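Local coordinates for protein epsin 1 (Danio rerio, PDB 5LP0) that probably binds membranes rich in phosphatidylinositol 4,5-bisphosphate through its ENTH domain, bends them and helps clathrin-coated invaginations form during receptor-mediated endocytosis, at residues Ala15-Trp21 / Asn58-Lys64; Phe41-Met45 / Arg79-Cys84; Val48-Leu52 / Ala65-Met69; Ile73-Glu78 / Glu131-Leu136. One frame throughout, in Å; residues are numbered along the deposited sequence.

In the fold
Contacts 1, 3 and 4 follow helix 59-75 from its first turns to its end, each setting a different partner against it, while contact 2 joins helix 38-51 to helix 78-86. Contact 3 is the most central, its centre about 4 Å from the centre of the chain, buried and purely apolar between its segments. Contact 2, also buried, shares helix 38-51 with it and adds a cation-pi pair; Gln83 of one bonds Trp49 of the other. Contacts 1 and 4 are partly buried and polar, on opposite sides of the centre: a lysine and two asparagines hold a loop in contact 1, whereas salt bridges and an arginine on a backbone carbonyl hold helix 125-139 in contact 4.

Contact 1 of 4, residues Ala15-Trp21 / Asn58-Lys64; sequences ATSNDPW and NWRHVYK
Lys64 reaches from helix 59-75 into the bend of the 15-21 loop, where its ammonium group meets three backbone carbonyls. A turn at chi3 (74°) brings NZ among them. NZ lies 2.9 Å from Ser17 O, above its carbonyl plane. Asp19 O is equally 2.9 Å from NZ, and Trp21 O 3.0 Å, met nearly in line with its C=O. With an alanine here, these three carbonyls would probably lose their shared donor, leaving the loop freer to move. Ser17 OG is staggered between its backbone N and carbonyl carbon (chi1 78°) and accepts from Asp19 N, an ST turn that shapes the same bend.

Arg60 lays its guanidinium over Pro20, with Trp59 on the opposite face; its NE bond to Asn18 O is weak. The amides of Asn18 and Asn58 are nearly coplanar, 2° apart, and Asn18 ND2 gives a straight bond of 2.9 Å to Asn58 OD1, in the carbonyl plane. A water links Asn18 OD1 to Arg60 N. The Asn18 amide also lies almost parallel to the His61 ring, whose ND1 is hydrogen-bonded to Asp54. Asn18 and His61 probably belong, with Arg13 and Arg51, to the phosphatidylinositol 4,5-bisphosphate site of the ENTH domain.

Contact 2 of 4, residues Phe41-Met45 / Arg79-Cys84; sequences FSEIM and RVAQQC
Phe41 and Arg79 form a cation-pi pair between two helices of the all-helical ENTH fold, 38-51 and 78-86, whose short segments cross at -47° with their axes 11.8 Å apart. The guanidinium lies over one face of the ring, its CZ 4.1 Å from the centroid of Phe41, but the two planes are tilted by 36°. NH1 therefore comes down toward one rim, 3.3 Å from Phe41 CD2. A bend at chi3 (65°) turns the end of Arg79 back over the ring, while its CB, nearer the backbone, touches CE1.

Met45, one turn after Phe41, covers the opposite face of the ring with its CG. The edge of the ring faces helix 78-86: Val80 meets it there with its backbone, and CG2 of Val80 packs on CE1. The Gln83 amide stands almost upright to the ring plane and brings NE2 to the rim on the other flank, near CE2. With the ring gone, as in an alanine, the Arg79 guanidinium would probably lose its aromatic support and a gap open between Val80, Gln83 and Met45.

Beyond the ring, Met45 bends at both chi2 and chi3, which carries CE against the Gln83 amide, 3.6 Å from OE1 of Gln83, and close to Cys84 SG. Gln83 stretches out to meet it from the other helix, while its OE1 accepts a hydrogen bond from Trp49 NE1. At the outer end a water joins Ser42 to Arg79, lying in the guanidinium plane and 2.8 Å from Ser42 OG, with a weak, longer bond from Arg79 NH1.

Contact 3 of 4, residues Val48-Leu52 / Ala65-Met69; sequences VWKRL and AMTLM
Ala65 offers its methyl group to Leu52 and Arg51, and this small side chain probably lets helix 38-51 come close to helix 59-75: the CA atoms of Val48 and Ala65 are 5.8 Å apart. Apolar contacts carry most of the interface. Leu52 sends CD2 between two residues of the facing helix, 3.6 Å from Ala65 CB and a tight 3.4 Å from Met66 CG. Val48 divides its branches: CG2 leans on Leu68 CD2, while CG1 points to the methyl end of Met69 and presses against its CE at 3.3 Å, closer than usual for two carbons. Arg51 takes part through CB alone, packed 3.8 Å from Ala65 CB.

The aromatic contribution is a CH-pi contact. Met69 has CG anti to its backbone N (chi1 -167°) and then bends at chi2 and chi3, which swings CE over the six-membered ring of Trp49. CE sits 3.8 Å from the centroid of that ring, only 13° off the normal. The sulfur follows above the same face at a greater distance, making this a Met-aromatic contact as well.

Polar ends find partners beyond the two segments. The indole N-H of Trp49 is taken up by Gln83 of helix 78-86. Arg51, probably one of the phosphoinositide-binding residues, turns its guanidinium away, where NH1 bonds Thr16 OG1.

Within the helical ENTH core, helix 59-75 is thus packed between neighbours: helix 38-51 on Ala65 and Met69, helix 108-122 on Met66, while helix 78-86 touches both Met69 and Trp49.

Contact 4 of 4, residues Ile73-Glu78 / Glu131-Leu136; sequences IKTGSE and ERIHAL
Glu131 opens the contact by pairing with Lys74, where helix 125-139 packs against the end of helix 59-75 and the turn into helix 78-86, at the C-terminal side of this all-helical fold. The two side chains run alongside each other in the same direction. Lys74 is fully extended, and its NZ makes a salt bridge of 3.0 Å to Glu131 OE1, coming from above the carboxylate plane; Glu131 bends at chi2 (-75°) to meet it. The ammonium group has a second acidic partner in Glu70, so two carboxylates probably share one positive charge. Leu121 of helix 108-122 touches both Lys74 and Glu131.

Arg132 comes next and reaches in the other direction, over the end of helix 59-75. Its chain is extended from CG to NE, and CG passes close to Lys74 O on the way. The guanidinium meets the turn end-on, NH1 and NH2 both donating to Gly76 O, which lies in the guanidinium plane. Glu78 crosses over one face with its CG; its OE2 is well out of the plane, so this long salt bridge is one of charge alone.

Ala135, a turn after Glu131, presses its CB on Lys74 CB at 3.5 Å, and a water bridges its carbonyl to Thr75 OG1, which also bonds Tyr71 O. Leu136 closes the contact with CD2 against Thr75, 3.7 Å from the backbone O and 4.2 Å from CG2 of that threonine.

Contact 1 of 4, residues Ala15-Trp21 / Asn58-Lys64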
# COMPACT_ATOMS: atom_id res chain seq x y z
N ALA A 15 1.45 -5.60 -7.98
CA ALA A 15 2.02 -5.54 -6.65
C ALA A 15 1.03 -5.98 -5.58
O ALA A 15 1.42 -6.31 -4.47
CB ALA A 15 2.53 -4.12 -6.34
N THR A 16 -0.26 -5.88 -5.88
CA THR A 16 -1.29 -6.18 -4.88
C THR A 16 -2.19 -7.37 -5.23
O THR A 16 -3.32 -7.50 -4.73
CB THR A 16 -2.13 -4.92 -4.64
OG1 THR A 16 -2.77 -4.51 -5.86
CG2 THR A 16 -1.26 -3.78 -4.09
N SER A 17 -1.69 -8.26 -6.08
CA SER A 17 -2.47 -9.41 -6.52
C SER A 17 -2.73 -10.42 -5.40
O SER A 17 -2.15 -10.34 -4.31
CB SER A 17 -1.72 -10.14 -7.64
OG SER A 17 -0.68 -10.92 -7.06
N ASN A 18 -3.57 -11.39 -5.68
CA ASN A 18 -3.82 -12.45 -4.71
C ASN A 18 -2.71 -13.50 -4.61
O ASN A 18 -2.81 -14.40 -3.79
CB ASN A 18 -5.16 -13.14 -5.00
CG ASN A 18 -6.36 -12.35 -4.51
OD1 ASN A 18 -6.33 -11.70 -3.47
ND2 ASN A 18 -7.45 -12.43 -5.27
N ASP A 19 -1.66 -13.38 -5.43
CA ASP A 19 -0.53 -14.32 -5.37
C ASP A 19 0.10 -14.31 -3.98
O ASP A 19 0.30 -13.23 -3.41
CB ASP A 19 0.54 -13.95 -6.40
CG ASP A 19 0.08 -14.13 -7.82
OD1 ASP A 19 -0.78 -15.00 -8.04
OD2 ASP A 19 0.58 -13.41 -8.72
N PRO A 20 0.42 -15.49 -3.43
CA PRO A 20 1.04 -15.58 -2.09
C PRO A 20 2.54 -15.31 -2.05
O PRO A 20 3.24 -15.84 -1.19
CB PRO A 20 0.77 -17.04 -1.68
CG PRO A 20 0.69 -17.77 -2.97
CD PRO A 20 0.11 -16.82 -3.98
N TRP A 21 3.01 -14.50 -2.98
CA TRP A 21 4.38 -13.99 -2.98
C TRP A 21 4.31 -12.50 -3.29
O TRP A 21 3.29 -12.01 -3.80
CB TRP A 21 5.24 -14.75 -4.00
CG TRP A 21 4.71 -14.74 -5.41
CD1 TRP A 21 4.93 -13.79 -6.36
CD2 TRP A 21 3.89 -15.75 -6.04
NE1 TRP A 21 4.30 -14.12 -7.53
CE2 TRP A 21 3.65 -15.32 -7.36
CE3 TRP A 21 3.34 -16.97 -5.61
CZ2 TRP A 21 2.89 -16.07 -8.26
CZ3 TRP A 21 2.58 -17.71 -6.52
CH2 TRP A 21 2.36 -17.25 -7.82
N ASN A 58 -10.73 -11.97 -1.46
CA ASN A 58 -9.74 -11.02 -2.00
C ASN A 58 -8.97 -10.30 -0.90
O ASN A 58 -8.36 -9.26 -1.14
CB ASN A 58 -10.42 -10.01 -2.91
CG ASN A 58 -10.86 -10.61 -4.22
OD1 ASN A 58 -10.09 -11.30 -4.90
ND2 ASN A 58 -12.11 -10.37 -4.57
N TRP A 59 -8.96 -10.86 0.30
CA TRP A 59 -8.26 -10.26 1.44
C TRP A 59 -6.79 -9.93 1.17
O TRP A 59 -6.26 -8.94 1.70
CB TRP A 59 -8.35 -11.15 2.67
CG TRP A 59 -7.54 -12.40 2.54
CD1 TRP A 59 -7.96 -13.61 2.04
CD2 TRP A 59 -6.18 -12.57 2.94
NE1 TRP A 59 -6.92 -14.51 2.09
CE2 TRP A 59 -5.83 -13.90 2.65
CE3 TRP A 59 -5.22 -11.73 3.52
CZ2 TRP A 59 -4.55 -14.41 2.90
CZ3 TRP A 59 -3.96 -12.24 3.77
CH2 TRP A 59 -3.64 -13.57 3.47
N ARG A 60 -6.11 -10.73 0.34
CA ARG A 60 -4.69 -10.49 0.13
C ARG A 60 -4.48 -9.19 -0.69
O ARG A 60 -3.44 -8.57 -0.58
CB ARG A 60 -3.99 -11.66 -0.56
CG ARG A 60 -2.53 -11.73 -0.17
CD ARG A 60 -1.77 -12.77 -0.95
NE ARG A 60 -2.39 -14.09 -0.83
CZ ARG A 60 -2.08 -14.99 0.10
NH1 ARG A 60 -1.15 -14.73 1.01
NH2 ARG A 60 -2.72 -16.15 0.12
N HIS A 61 -5.48 -8.78 -1.47
CA HIS A 61 -5.44 -7.46 -2.12
C HIS A 61 -5.25 -6.42 -1.05
O HIS A 61 -4.47 -5.49 -1.21
CB HIS A 61 -6.75 -7.14 -2.83
CG HIS A 61 -6.95 -7.87 -4.13
ND1 HIS A 61 -8.10 -7.74 -4.87
CD2 HIS A 61 -6.16 -8.74 -4.80
CE1 HIS A 61 -8.00 -8.49 -5.96
NE2 HIS A 61 -6.83 -9.08 -5.95
N VAL A 62 -5.98 -6.56 0.06
CA VAL A 62 -5.99 -5.54 1.10
C VAL A 62 -4.66 -5.59 1.86
O VAL A 62 -4.01 -4.57 2.10
CB VAL A 62 -7.15 -5.79 2.11
CG1 VAL A 62 -7.18 -4.69 3.19
CG2 VAL A 62 -8.50 -5.86 1.41
N TYR A 63 -4.24 -6.79 2.22
CA TYR A 63 -2.98 -6.97 2.95
C TYR A 63 -1.79 -6.43 2.14
O TYR A 63 -1.00 -5.61 2.64
CB TYR A 63 -2.80 -8.45 3.25
CG TYR A 63 -1.62 -8.77 4.13
CD1 TYR A 63 -1.66 -8.55 5.49
CD2 TYR A 63 -0.46 -9.31 3.58
CE1 TYR A 63 -0.58 -8.86 6.30
CE2 TYR A 63 0.62 -9.61 4.37
CZ TYR A 63 0.55 -9.39 5.73
OH TYR A 63 1.64 -9.71 6.52
N LYS A 64 -1.68 -6.85 0.87
CA LYS A 64 -0.57 -6.41 0.02
C LYS A 64 -0.64 -4.92 -0.35
O LYS A 64 0.40 -4.25 -0.47
CB LYS A 64 -0.47 -7.30 -1.23
CG LYS A 64 0.00 -8.72 -0.88
CD LYS A 64 -0.14 -9.75 -2.01
CE LYS A 64 0.92 -9.52 -3.08
NZ LYS A 64 0.75 -10.52 -4.18
O HOH W 1 -6.81 -13.11 -1.23

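Contact 2 of 4, residues Phe41-Met45 / Arg79-Cys84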
# COMPACT_ATOMS: atom_id res chain seq x y z
N PHE A 41 0.83 9.52 -10.00
CA PHE A 41 0.47 9.52 -8.59
C PHE A 41 -1.02 9.29 -8.46
O PHE A 41 -1.46 8.48 -7.64
CB PHE A 41 0.85 10.84 -7.95
CG PHE A 41 0.36 11.01 -6.54
CD1 PHE A 41 1.16 10.66 -5.46
CD2 PHE A 41 -0.88 11.55 -6.30
CE1 PHE A 41 0.71 10.84 -4.15
CE2 PHE A 41 -1.35 11.72 -5.01
CZ PHE A 41 -0.57 11.34 -3.93
N SER A 42 -1.82 10.04 -9.21
CA SER A 42 -3.26 9.83 -9.13
C SER A 42 -3.69 8.41 -9.51
O SER A 42 -4.59 7.83 -8.86
CB SER A 42 -3.99 10.85 -9.97
OG SER A 42 -4.01 12.07 -9.27
N GLU A 43 -3.11 7.89 -10.59
CA GLU A 43 -3.41 6.50 -11.01
C GLU A 43 -3.05 5.48 -9.91
O GLU A 43 -3.80 4.53 -9.63
CB GLU A 43 -2.68 6.17 -12.32
CG GLU A 43 -3.14 6.99 -13.53
CD GLU A 43 -2.16 6.94 -14.71
OE1 GLU A 43 -0.99 6.52 -14.52
OE2 GLU A 43 -2.57 7.31 -15.84
N ILE A 44 -1.91 5.71 -9.26
CA ILE A 44 -1.36 4.76 -8.29
C ILE A 44 -2.26 4.78 -7.07
O ILE A 44 -2.74 3.75 -6.62
CB ILE A 44 0.08 5.14 -7.91
CG1 ILE A 44 1.01 4.77 -9.06
CG2 ILE A 44 0.53 4.45 -6.58
CD1 ILE A 44 2.37 5.44 -8.99
N MET A 45 -2.55 5.95 -6.56
CA MET A 45 -3.27 6.07 -5.32
C MET A 45 -4.69 5.56 -5.50
O MET A 45 -5.21 4.86 -4.63
CB MET A 45 -3.26 7.50 -4.83
CG MET A 45 -1.87 7.95 -4.40
SD MET A 45 -1.06 7.02 -3.07
CE MET A 45 -2.01 7.58 -1.64
N ARG A 79 3.72 13.44 -0.84
CA ARG A 79 2.29 13.55 -1.14
C ARG A 79 1.55 12.26 -0.81
O ARG A 79 0.36 12.29 -0.58
CB ARG A 79 2.06 13.87 -2.63
CG ARG A 79 2.56 15.25 -3.07
CD ARG A 79 2.10 15.61 -4.51
NE ARG A 79 0.64 15.74 -4.57
CZ ARG A 79 -0.13 15.24 -5.54
NH1 ARG A 79 0.40 14.57 -6.55
NH2 ARG A 79 -1.44 15.40 -5.49
N VAL A 80 2.26 11.14 -0.81
CA VAL A 80 1.64 9.86 -0.46
C VAL A 80 1.16 9.88 0.99
O VAL A 80 -0.03 9.64 1.27
CB VAL A 80 2.60 8.66 -0.67
CG1 VAL A 80 1.91 7.35 -0.21
CG2 VAL A 80 3.02 8.54 -2.14
N ALA A 81 2.07 10.17 1.92
CA ALA A 81 1.72 10.20 3.34
C ALA A 81 0.64 11.25 3.60
O ALA A 81 -0.26 11.06 4.41
CB ALA A 81 2.97 10.45 4.21
N GLN A 82 0.73 12.37 2.92
CA GLN A 82 -0.26 13.41 3.09
C GLN A 82 -1.64 12.93 2.70
O GLN A 82 -2.61 13.16 3.43
CB GLN A 82 0.09 14.64 2.24
CG GLN A 82 -0.59 15.91 2.71
CD GLN A 82 -2.05 16.04 2.30
OE1 GLN A 82 -2.51 15.37 1.36
NE2 GLN A 82 -2.78 16.92 2.99
N GLN A 83 -1.75 12.27 1.55
CA GLN A 83 -3.06 11.80 1.12
C GLN A 83 -3.55 10.69 2.05
O GLN A 83 -4.76 10.60 2.35
CB GLN A 83 -3.06 11.35 -0.35
CG GLN A 83 -4.44 10.89 -0.78
CD GLN A 83 -4.58 10.57 -2.24
OE1 GLN A 83 -4.97 9.47 -2.63
NE2 GLN A 83 -4.31 11.54 -3.07
N CYS A 84 -2.64 9.88 2.57
CA CYS A 84 -3.04 8.80 3.46
C CYS A 84 -3.61 9.35 4.78
O CYS A 84 -4.60 8.85 5.30
CB CYS A 84 -1.88 7.88 3.76
SG CYS A 84 -1.44 6.79 2.42
O HOH W 2 -1.92 13.95 -8.82

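Contact 3 of 4, residues Val48-Leu52 / Ala65-Met69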
# COMPACT_ATOMS: atom_id res chain seq x y z
N VAL A 48 -4.55 1.83 -5.32
CA VAL A 48 -4.24 1.33 -3.99
C VAL A 48 -5.47 1.41 -3.10
O VAL A 48 -5.79 0.43 -2.39
CB VAL A 48 -3.03 2.08 -3.35
CG1 VAL A 48 -2.81 1.58 -1.92
CG2 VAL A 48 -1.74 1.86 -4.15
N TRP A 49 -6.19 2.52 -3.10
CA TRP A 49 -7.42 2.65 -2.31
C TRP A 49 -8.47 1.64 -2.73
O TRP A 49 -9.18 1.08 -1.87
CB TRP A 49 -7.99 4.08 -2.36
CG TRP A 49 -7.11 5.15 -1.74
CD1 TRP A 49 -6.60 6.25 -2.38
CD2 TRP A 49 -6.65 5.23 -0.38
NE1 TRP A 49 -5.86 6.99 -1.50
CE2 TRP A 49 -5.85 6.39 -0.28
CE3 TRP A 49 -6.83 4.43 0.75
CZ2 TRP A 49 -5.23 6.77 0.92
CZ3 TRP A 49 -6.21 4.80 1.94
CH2 TRP A 49 -5.43 5.97 2.02
N LYS A 50 -8.55 1.33 -4.02
CA LYS A 50 -9.47 0.30 -4.48
C LYS A 50 -9.10 -1.06 -3.89
O LYS A 50 -9.96 -1.77 -3.38
CB LYS A 50 -9.46 0.21 -6.00
CG LYS A 50 -10.22 1.36 -6.68
CD LYS A 50 -10.18 1.24 -8.21
CE LYS A 50 -10.86 2.45 -8.90
NZ LYS A 50 -10.65 2.39 -10.37
N ARG A 51 -7.82 -1.42 -3.93
CA ARG A 51 -7.40 -2.72 -3.42
C ARG A 51 -7.61 -2.77 -1.90
O ARG A 51 -7.98 -3.81 -1.37
CB ARG A 51 -5.94 -2.98 -3.79
CG ARG A 51 -5.75 -3.28 -5.31
CD ARG A 51 -6.11 -4.75 -5.57
NE ARG A 51 -6.59 -5.13 -6.91
CZ ARG A 51 -5.90 -5.85 -7.80
NH1 ARG A 51 -4.64 -6.18 -7.56
NH2 ARG A 51 -6.44 -6.20 -8.95
N LEU A 52 -7.45 -1.64 -1.22
CA LEU A 52 -7.68 -1.55 0.22
C LEU A 52 -9.16 -1.68 0.61
O LEU A 52 -9.47 -1.83 1.79
CB LEU A 52 -7.13 -0.22 0.76
CG LEU A 52 -5.60 -0.12 0.87
CD1 LEU A 52 -5.21 1.30 1.20
CD2 LEU A 52 -5.00 -1.08 1.90
N ALA A 65 -1.84 -4.38 -0.48
CA ALA A 65 -2.00 -2.94 -0.70
C ALA A 65 -1.50 -2.18 0.51
O ALA A 65 -0.93 -1.08 0.34
CB ALA A 65 -3.45 -2.58 -1.01
N MET A 66 -1.60 -2.75 1.71
CA MET A 66 -1.10 -2.02 2.89
C MET A 66 0.43 -2.10 2.90
O MET A 66 1.10 -1.12 3.24
CB MET A 66 -1.65 -2.57 4.21
CG MET A 66 -3.06 -2.11 4.52
SD MET A 66 -3.57 -2.50 6.20
CE MET A 66 -3.80 -4.26 5.96
N THR A 67 1.00 -3.23 2.50
CA THR A 67 2.45 -3.34 2.37
C THR A 67 2.96 -2.33 1.35
O THR A 67 3.92 -1.60 1.61
CB THR A 67 2.84 -4.73 1.98
OG1 THR A 67 2.41 -5.61 3.02
CG2 THR A 67 4.36 -4.84 1.81
N LEU A 68 2.27 -2.23 0.22
CA LEU A 68 2.66 -1.26 -0.79
C LEU A 68 2.48 0.17 -0.27
O LEU A 68 3.38 1.01 -0.42
CB LEU A 68 1.87 -1.49 -2.07
CG LEU A 68 2.11 -0.43 -3.15
CD1 LEU A 68 3.57 -0.45 -3.60
CD2 LEU A 68 1.19 -0.67 -4.33
N MET A 69 1.35 0.48 0.34
CA MET A 69 1.12 1.82 0.83
C MET A 69 2.19 2.19 1.85
O MET A 69 2.72 3.31 1.79
CB MET A 69 -0.28 1.98 1.43
CG MET A 69 -0.63 3.46 1.65
SD MET A 69 -0.83 4.39 0.08
CE MET A 69 -2.60 4.36 -0.10

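Contact 4 of 4, residues Ile73-Glu78 / Glu131-Leu136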
# COMPACT_ATOMS: atom_id res chain seq x y z
N ILE A 73 4.58 5.39 1.44
CA ILE A 73 4.62 6.40 2.49
C ILE A 73 6.07 6.70 2.88
O ILE A 73 6.45 7.88 3.04
CB ILE A 73 3.84 5.92 3.74
CG1 ILE A 73 2.33 6.03 3.49
CG2 ILE A 73 4.25 6.69 4.99
CD1 ILE A 73 1.50 5.13 4.42
N LYS A 74 6.88 5.67 3.00
CA LYS A 74 8.26 5.81 3.49
C LYS A 74 9.26 6.14 2.39
O LYS A 74 10.29 6.76 2.65
CB LYS A 74 8.70 4.52 4.18
CG LYS A 74 7.95 4.21 5.46
CD LYS A 74 8.42 2.89 6.04
CE LYS A 74 7.66 2.59 7.30
NZ LYS A 74 8.14 1.33 7.95
N THR A 75 8.97 5.76 1.15
CA THR A 75 9.96 5.77 0.08
C THR A 75 9.59 6.66 -1.12
O THR A 75 10.46 7.01 -1.94
CB THR A 75 10.17 4.34 -0.46
OG1 THR A 75 10.07 3.39 0.63
CG2 THR A 75 11.51 4.22 -1.10
N GLY A 76 8.31 7.00 -1.23
CA GLY A 76 7.79 7.76 -2.35
C GLY A 76 7.69 9.24 -2.04
O GLY A 76 8.23 9.73 -1.05
N SER A 77 7.00 9.97 -2.91
CA SER A 77 6.70 11.38 -2.68
C SER A 77 6.00 11.60 -1.34
O SER A 77 5.20 10.77 -0.90
CB SER A 77 5.79 11.89 -3.80
OG SER A 77 5.27 13.17 -3.50
N GLU A 78 6.31 12.71 -0.68
CA GLU A 78 5.66 13.03 0.58
C GLU A 78 4.16 13.27 0.41
O GLU A 78 3.42 13.25 1.39
CB GLU A 78 6.38 14.21 1.27
CG GLU A 78 7.80 13.82 1.73
CD GLU A 78 8.48 14.86 2.60
OE1 GLU A 78 8.09 16.05 2.58
OE2 GLU A 78 9.41 14.47 3.32
N GLU A 131 11.54 6.99 9.60
CA GLU A 131 11.26 5.86 8.74
C GLU A 131 11.69 6.22 7.33
O GLU A 131 12.19 5.37 6.62
CB GLU A 131 9.77 5.49 8.75
CG GLU A 131 9.29 4.95 10.09
CD GLU A 131 9.71 3.53 10.38
OE1 GLU A 131 10.22 2.84 9.46
OE2 GLU A 131 9.53 3.10 11.55
N ARG A 132 11.53 7.47 6.93
CA ARG A 132 11.90 7.87 5.57
C ARG A 132 13.41 7.81 5.35
O ARG A 132 13.85 7.33 4.34
CB ARG A 132 11.39 9.26 5.26
CG ARG A 132 11.67 9.73 3.85
CD ARG A 132 10.92 11.01 3.57
NE ARG A 132 11.07 11.44 2.19
CZ ARG A 132 10.35 10.97 1.18
NH1 ARG A 132 9.45 10.02 1.38
NH2 ARG A 132 10.56 11.44 -0.03
N ILE A 133 14.19 8.30 6.30
CA ILE A 133 15.65 8.18 6.17
C ILE A 133 16.05 6.71 6.02
O ILE A 133 16.81 6.36 5.10
CB ILE A 133 16.33 8.78 7.38
CG1 ILE A 133 16.24 10.31 7.29
CG2 ILE A 133 17.82 8.34 7.44
CD1 ILE A 133 16.74 11.03 8.56
N HIS A 134 15.55 5.86 6.90
CA HIS A 134 15.90 4.44 6.80
C HIS A 134 15.42 3.80 5.48
O HIS A 134 16.13 3.04 4.83
CB HIS A 134 15.34 3.67 8.00
CG HIS A 134 15.64 2.20 7.97
ND1 HIS A 134 16.81 1.67 8.48
CD2 HIS A 134 14.93 1.16 7.49
CE1 HIS A 134 16.80 0.36 8.32
NE2 HIS A 134 15.68 0.02 7.71
N ALA A 135 14.21 4.17 5.05
CA ALA A 135 13.62 3.56 3.87
C ALA A 135 14.37 3.99 2.60
O ALA A 135 14.56 3.21 1.69
CB ALA A 135 12.16 3.93 3.75
N LEU A 136 14.82 5.24 2.57
CA LEU A 136 15.48 5.78 1.39
C LEU A 136 16.86 5.17 1.30
O LEU A 136 17.37 4.94 0.22
CB LEU A 136 15.57 7.31 1.41
CG LEU A 136 14.25 8.05 1.19
CD1 LEU A 136 14.39 9.56 1.28
CD2 LEU A 136 13.63 7.68 -0.17
O HOH W 3 12.55 1.43 1.02